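Local coordinates for OxyA protein (Actinoplanes teichomyceticus, PDB 5HH3), which is a heme-dependent cytochrome P450 monooxygenase that probably couples phenolic side chains of a peptide during glycopeptide antibiotic biosynthesis, at residues Phe369-Ile381 with Pro387-Trp397. Residues are numbered along the deposited sequence; the frame is centred on the assembly and turned at random.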
loop_
_atom_site.group_PDB
_atom_site.type_symbol
_atom_site.label_atom_id
_atom_site.label_comp_id
_atom_site.label_asym_id
_atom_site.label_seq_id
_atom_site.Cartn_x
_atom_site.Cartn_y
_atom_site.Cartn_z
ATOM N N PHE B 369 6.621 -2.004 -41.827
ATOM C CA PHE B 369 7.966 -2.404 -41.484
ATOM C C PHE B 369 8.033 -3.922 -41.392
ATOM O O PHE B 369 8.170 -4.460 -40.309
ATOM C CB PHE B 369 8.389 -1.758 -40.148
ATOM C CG PHE B 369 8.441 -0.241 -40.178
ATOM C CD1 PHE B 369 9.148 0.431 -41.165
ATOM C CD2 PHE B 369 7.799 0.515 -39.186
ATOM C CE1 PHE B 369 9.200 1.823 -41.188
ATOM C CE2 PHE B 369 7.859 1.898 -39.196
ATOM C CZ PHE B 369 8.557 2.554 -40.195
ATOM N N PRO B 370 7.949 -4.625 -42.541
ATOM C CA PRO B 370 8.119 -6.090 -42.506
ATOM C C PRO B 370 9.508 -6.576 -42.060
ATOM O O PRO B 370 9.641 -7.744 -41.709
ATOM C CB PRO B 370 7.835 -6.509 -43.961
ATOM C CG PRO B 370 8.064 -5.281 -44.763
ATOM C CD PRO B 370 7.562 -4.167 -43.890
ATOM N N THR B 371 10.512 -5.691 -42.087
ATOM C CA THR B 371 11.875 -5.965 -41.613
ATOM C C THR B 371 12.129 -5.521 -40.160
ATOM O O THR B 371 13.287 -5.497 -39.706
ATOM C CB THR B 371 12.895 -5.236 -42.514
ATOM O OG1 THR B 371 12.510 -3.857 -42.620
ATOM C CG2 THR B 371 12.927 -5.855 -43.908
ATOM N N LEU B 372 11.065 -5.179 -39.424
ATOM C CA LEU B 372 11.194 -4.697 -38.047
ATOM C C LEU B 372 12.035 -5.660 -37.202
ATOM O O LEU B 372 11.810 -6.862 -37.243
ATOM C CB LEU B 372 9.804 -4.547 -37.406
ATOM C CG LEU B 372 9.725 -3.772 -36.097
ATOM C CD1 LEU B 372 9.892 -2.287 -36.401
ATOM C CD2 LEU B 372 8.398 -4.042 -35.415
ATOM N N ARG B 373 12.995 -5.122 -36.456
ATOM C CA ARG B 373 13.870 -5.919 -35.590
ATOM C C ARG B 373 14.325 -5.076 -34.405
ATOM O O ARG B 373 14.260 -3.848 -34.452
ATOM C CB ARG B 373 15.105 -6.418 -36.381
ATOM C CG ARG B 373 15.844 -5.302 -37.128
ATOM C CD ARG B 373 16.907 -5.778 -38.107
ATOM N NE ARG B 373 17.308 -4.655 -38.965
ATOM C CZ ARG B 373 18.206 -3.722 -38.641
ATOM N NH1 ARG B 373 18.438 -2.745 -39.489
ATOM N NH2 ARG B 373 18.874 -3.746 -37.478
ATOM N N LEU B 374 14.810 -5.737 -33.363
ATOM C CA LEU B 374 15.488 -5.052 -32.258
ATOM C C LEU B 374 16.740 -4.354 -32.791
ATOM O O LEU B 374 17.442 -4.893 -33.651
ATOM C CB LEU B 374 15.906 -6.046 -31.168
ATOM C CG LEU B 374 14.816 -6.885 -30.512
ATOM C CD1 LEU B 374 15.438 -7.938 -29.608
ATOM C CD2 LEU B 374 13.873 -5.997 -29.741
ATOM N N ALA B 375 16.996 -3.143 -32.306
ATOM C CA ALA B 375 18.184 -2.385 -32.688
ATOM C C ALA B 375 19.450 -3.010 -32.096
ATOM O O ALA B 375 20.468 -3.106 -32.773
ATOM C CB ALA B 375 18.056 -0.944 -32.234
ATOM N N GLU B 376 19.358 -3.408 -30.831
ATOM C CA GLU B 376 20.423 -4.077 -30.088
ATOM C C GLU B 376 19.893 -5.466 -29.680
ATOM O O GLU B 376 19.422 -5.629 -28.553
ATOM C CB GLU B 376 20.785 -3.253 -28.840
ATOM C CG GLU B 376 21.573 -1.965 -29.104
ATOM C CD GLU B 376 23.064 -2.076 -28.794
ATOM O OE1 GLU B 376 23.442 -2.710 -27.782
ATOM O OE2 GLU B 376 23.884 -1.515 -29.560
ATOM N N PRO B 377 19.956 -6.465 -30.596
ATOM C CA PRO B 377 19.325 -7.783 -30.403
ATOM C C PRO B 377 19.692 -8.525 -29.118
ATOM O O PRO B 377 18.833 -9.211 -28.539
ATOM C CB PRO B 377 19.807 -8.588 -31.614
ATOM C CG PRO B 377 20.104 -7.569 -32.642
ATOM C CD PRO B 377 20.674 -6.413 -31.885
ATOM N N HIS B 378 20.944 -8.382 -28.681
ATOM C CA HIS B 378 21.413 -9.041 -27.453
ATOM C C HIS B 378 21.172 -8.252 -26.159
ATOM O O HIS B 378 21.258 -8.831 -25.073
ATOM C CB HIS B 378 22.891 -9.408 -27.596
ATOM C CG HIS B 378 23.183 -10.252 -28.800
ATOM N ND1 HIS B 378 22.339 -11.257 -29.229
ATOM C CD2 HIS B 378 24.225 -10.243 -29.664
ATOM C CE1 HIS B 378 22.848 -11.825 -30.309
ATOM N NE2 HIS B 378 23.993 -11.230 -30.591
ATOM N N ARG B 379 20.862 -6.957 -26.266
ATOM C CA ARG B 379 20.592 -6.118 -25.093
ATOM C C ARG B 379 19.191 -6.410 -24.570
ATOM O O ARG B 379 18.233 -6.428 -25.345
ATOM C CB ARG B 379 20.726 -4.623 -25.421
ATOM C CG ARG B 379 21.110 -3.770 -24.217
ATOM C CD ARG B 379 20.854 -2.282 -24.430
ATOM N NE ARG B 379 19.427 -1.962 -24.353
ATOM C CZ ARG B 379 18.694 -1.893 -23.233
ATOM N NH1 ARG B 379 19.232 -2.121 -22.030
ATOM N NH2 ARG B 379 17.393 -1.602 -23.317
ATOM N N GLU B 380 19.083 -6.629 -23.260
ATOM C CA GLU B 380 17.819 -7.011 -22.638
ATOM C C GLU B 380 16.861 -5.825 -22.556
ATOM O O GLU B 380 17.264 -4.675 -22.326
ATOM C CB GLU B 380 18.035 -7.603 -21.238
ATOM C CG GLU B 380 18.876 -8.874 -21.202
ATOM C CD GLU B 380 18.227 -10.072 -21.891
ATOM O OE1 GLU B 380 17.073 -10.413 -21.549
ATOM O OE2 GLU B 380 18.890 -10.690 -22.763
ATOM N N ILE B 381 15.586 -6.116 -22.761
ATOM C CA ILE B 381 14.552 -5.094 -22.634
ATOM C C ILE B 381 14.186 -4.956 -21.159
ATOM O O ILE B 381 13.973 -5.946 -20.487
ATOM C CB ILE B 381 13.394 -5.389 -23.609
ATOM C CG1 ILE B 381 13.886 -4.987 -25.019
ATOM C CG2 ILE B 381 12.127 -4.621 -23.245
ATOM C CD1 ILE B 381 13.235 -5.743 -26.141
ATOM N N PRO B 387 1.632 -3.212 -13.941
ATOM C CA PRO B 387 1.425 -4.157 -15.040
ATOM C C PRO B 387 2.377 -3.949 -16.242
ATOM O O PRO B 387 2.971 -2.864 -16.394
ATOM C CB PRO B 387 -0.024 -3.929 -15.425
ATOM C CG PRO B 387 -0.314 -2.494 -15.026
ATOM C CD PRO B 387 0.573 -2.187 -13.857
ATOM N N PHE B 388 2.479 -4.994 -17.073
ATOM C CA PHE B 388 3.441 -5.122 -18.186
ATOM C C PHE B 388 3.875 -3.797 -18.806
ATOM O O PHE B 388 3.133 -3.186 -19.576
ATOM C CB PHE B 388 2.886 -6.011 -19.310
ATOM C CG PHE B 388 3.959 -6.625 -20.187
ATOM C CD1 PHE B 388 4.657 -5.880 -21.110
ATOM C CD2 PHE B 388 4.267 -7.953 -20.076
ATOM C CE1 PHE B 388 5.648 -6.470 -21.904
ATOM C CE2 PHE B 388 5.263 -8.551 -20.865
ATOM C CZ PHE B 388 5.937 -7.804 -21.783
ATOM N N ASP B 389 5.097 -3.408 -18.496
ATOM C CA ASP B 389 5.573 -2.088 -18.758
ATOM C C ASP B 389 6.957 -2.127 -19.412
ATOM O O ASP B 389 7.998 -2.135 -18.727
ATOM C CB ASP B 389 5.608 -1.315 -17.444
ATOM C CG ASP B 389 6.170 0.070 -17.602
ATOM O OD1 ASP B 389 6.134 0.601 -18.727
ATOM O OD2 ASP B 389 6.650 0.619 -16.600
ATOM N N VAL B 390 6.958 -2.149 -20.741
ATOM C CA VAL B 390 8.202 -2.041 -21.497
ATOM C C VAL B 390 8.681 -0.600 -21.367
ATOM O O VAL B 390 8.017 0.312 -21.840
ATOM C CB VAL B 390 8.031 -2.395 -22.982
ATOM C CG1 VAL B 390 9.382 -2.310 -23.707
ATOM C CG2 VAL B 390 7.407 -3.775 -23.137
ATOM N N GLU B 391 9.835 -0.409 -20.741
ATOM C CA GLU B 391 10.356 0.922 -20.454
ATOM C C GLU B 391 10.955 1.629 -21.685
ATOM O O GLU B 391 10.853 2.847 -21.810
ATOM C CB GLU B 391 11.381 0.856 -19.329
ATOM C CG GLU B 391 10.775 0.349 -18.022
ATOM C CD GLU B 391 11.730 0.420 -16.853
ATOM O OE1 GLU B 391 11.262 0.647 -15.719
ATOM O OE2 GLU B 391 12.951 0.254 -17.058
ATOM N N ALA B 392 11.568 0.867 -22.581
ATOM C CA ALA B 392 12.137 1.412 -23.824
ATOM C C ALA B 392 12.274 0.268 -24.827
ATOM O O ALA B 392 12.634 -0.841 -24.437
ATOM C CB ALA B 392 13.485 2.057 -23.551
ATOM N N LEU B 393 11.904 0.505 -26.083
ATOM C CA LEU B 393 11.932 -0.539 -27.102
ATOM C C LEU B 393 12.538 0.000 -28.398
ATOM O O LEU B 393 11.824 0.483 -29.285
ATOM C CB LEU B 393 10.529 -1.090 -27.320
ATOM C CG LEU B 393 10.398 -2.300 -28.254
ATOM C CD1 LEU B 393 11.069 -3.526 -27.639
ATOM C CD2 LEU B 393 8.938 -2.593 -28.522
ATOM N N LEU B 394 13.864 -0.084 -28.483
ATOM C CA LEU B 394 14.609 0.469 -29.615
ATOM C C LEU B 394 14.529 -0.492 -30.775
ATOM O O LEU B 394 15.106 -1.575 -30.726
ATOM C CB LEU B 394 16.072 0.754 -29.253
ATOM C CG LEU B 394 16.319 2.129 -28.624
ATOM C CD1 LEU B 394 16.179 3.247 -29.651
ATOM C CD2 LEU B 394 15.402 2.385 -27.430
ATOM N N LEU B 395 13.800 -0.093 -31.813
ATOM C CA LEU B 395 13.630 -0.930 -32.990
ATOM C C LEU B 395 14.219 -0.254 -34.194
ATOM O O LEU B 395 14.354 0.963 -34.222
ATOM C CB LEU B 395 12.154 -1.242 -33.246
ATOM C CG LEU B 395 11.376 -1.870 -32.099
ATOM C CD1 LEU B 395 9.948 -2.176 -32.525
ATOM C CD2 LEU B 395 12.068 -3.125 -31.589
ATOM N N ASP B 396 14.567 -1.071 -35.181
ATOM C CA ASP B 396 15.055 -0.610 -36.473
ATOM C C ASP B 396 14.363 -1.460 -37.549
ATOM O O ASP B 396 13.545 -2.317 -37.222
ATOM C CB ASP B 396 16.587 -0.726 -36.525
ATOM C CG ASP B 396 17.230 0.331 -37.427
ATOM O OD1 ASP B 396 16.597 0.750 -38.410
ATOM O OD2 ASP B 396 18.367 0.751 -37.162
ATOM N N TRP B 397 14.646 -1.193 -38.820
ATOM C CA TRP B 397 14.016 -1.922 -39.921
ATOM C C TRP B 397 14.882 -1.856 -41.180
ATOM O O TRP B 397 15.967 -1.297 -41.158
ATOM C CB TRP B 397 12.622 -1.349 -40.208
ATOM C CG TRP B 397 12.611 0.123 -40.520
ATOM C CD1 TRP B 397 12.700 0.699 -41.753
ATOM C CD2 TRP B 397 12.509 1.200 -39.582
ATOM N NE1 TRP B 397 12.665 2.073 -41.644
ATOM C CE2 TRP B 397 12.546 2.404 -40.320
ATOM C CE3 TRP B 397 12.396 1.267 -38.186
ATOM C CZ2 TRP B 397 12.481 3.661 -39.705
ATOM C CZ3 TRP B 397 12.327 2.514 -37.577
ATOM C CH2 TRP B 397 12.372 3.693 -38.337
ATOM O OXT TRP B 397 14.517 -2.344 -42.247
HETATM O O HOH W 1 14.493 -1.659 -22.433
#
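Arg373 and Asp396 form the hydrogen-bonded pair of a short antiparallel ladder in the small three-stranded sheet of this P450, where the chain's last strand, 394-396, lies between 373-374 and 140-141, the strand before helix 142-159. Their backbones bond both ways, Asp396 N to Arg373 O at 2.9 Å and Arg373 N to Asp396 O at 3.0 Å; Ala375 N continues the ladder to Leu394 O. On the face shared by these two side chains, Arg373, extended from CG to NE, lies alongside Asp396, with Asp396 CB over one face of the guanidinium. Arg373 NH1 makes a weak, bent bond to Trp397 O. Asp396 OD1 lies 4.1 Å from Arg373 NH1 and well out of the guanidinium plane, so any attraction there is probably electrostatic alone. Asp396 OD1 instead accepts Trp397 N on its anti side (2.8 Å) and also bonds a glycerol, probably from the crystallisation liquor.

Beyond the strand, the chain end folds over the tight turn from Phe369 to Leu372 that follows helix 351-368. Thr371 OG1, brought between its backbone N and carbonyl carbon (chi1 51°), donates to Trp397 OXT, 2.5 Å away. Phe369 and the five-membered ring of Trp397 stack face to face in an offset manner, planes 30° apart, with Phe369 CE1 over the indole, 3.5 Å from Trp397 NE1. Both rings pack on helix 112-136.

Apolar packing flanks the strands: Leu395 CD1 meets both methyls of Leu372, and although the Leu374 and Leu395 side chains diverge, their CD2 atoms come within 3.9 Å. Farther along, Ile381 sends CD1 tightly against Leu393 CD1 (3.4 Å) and CG2 to Val390 CG1. Joining the chain terminus to the segment after helix 351-368 is consistent with the small beta-3 sheet of the cytochrome P450 fold.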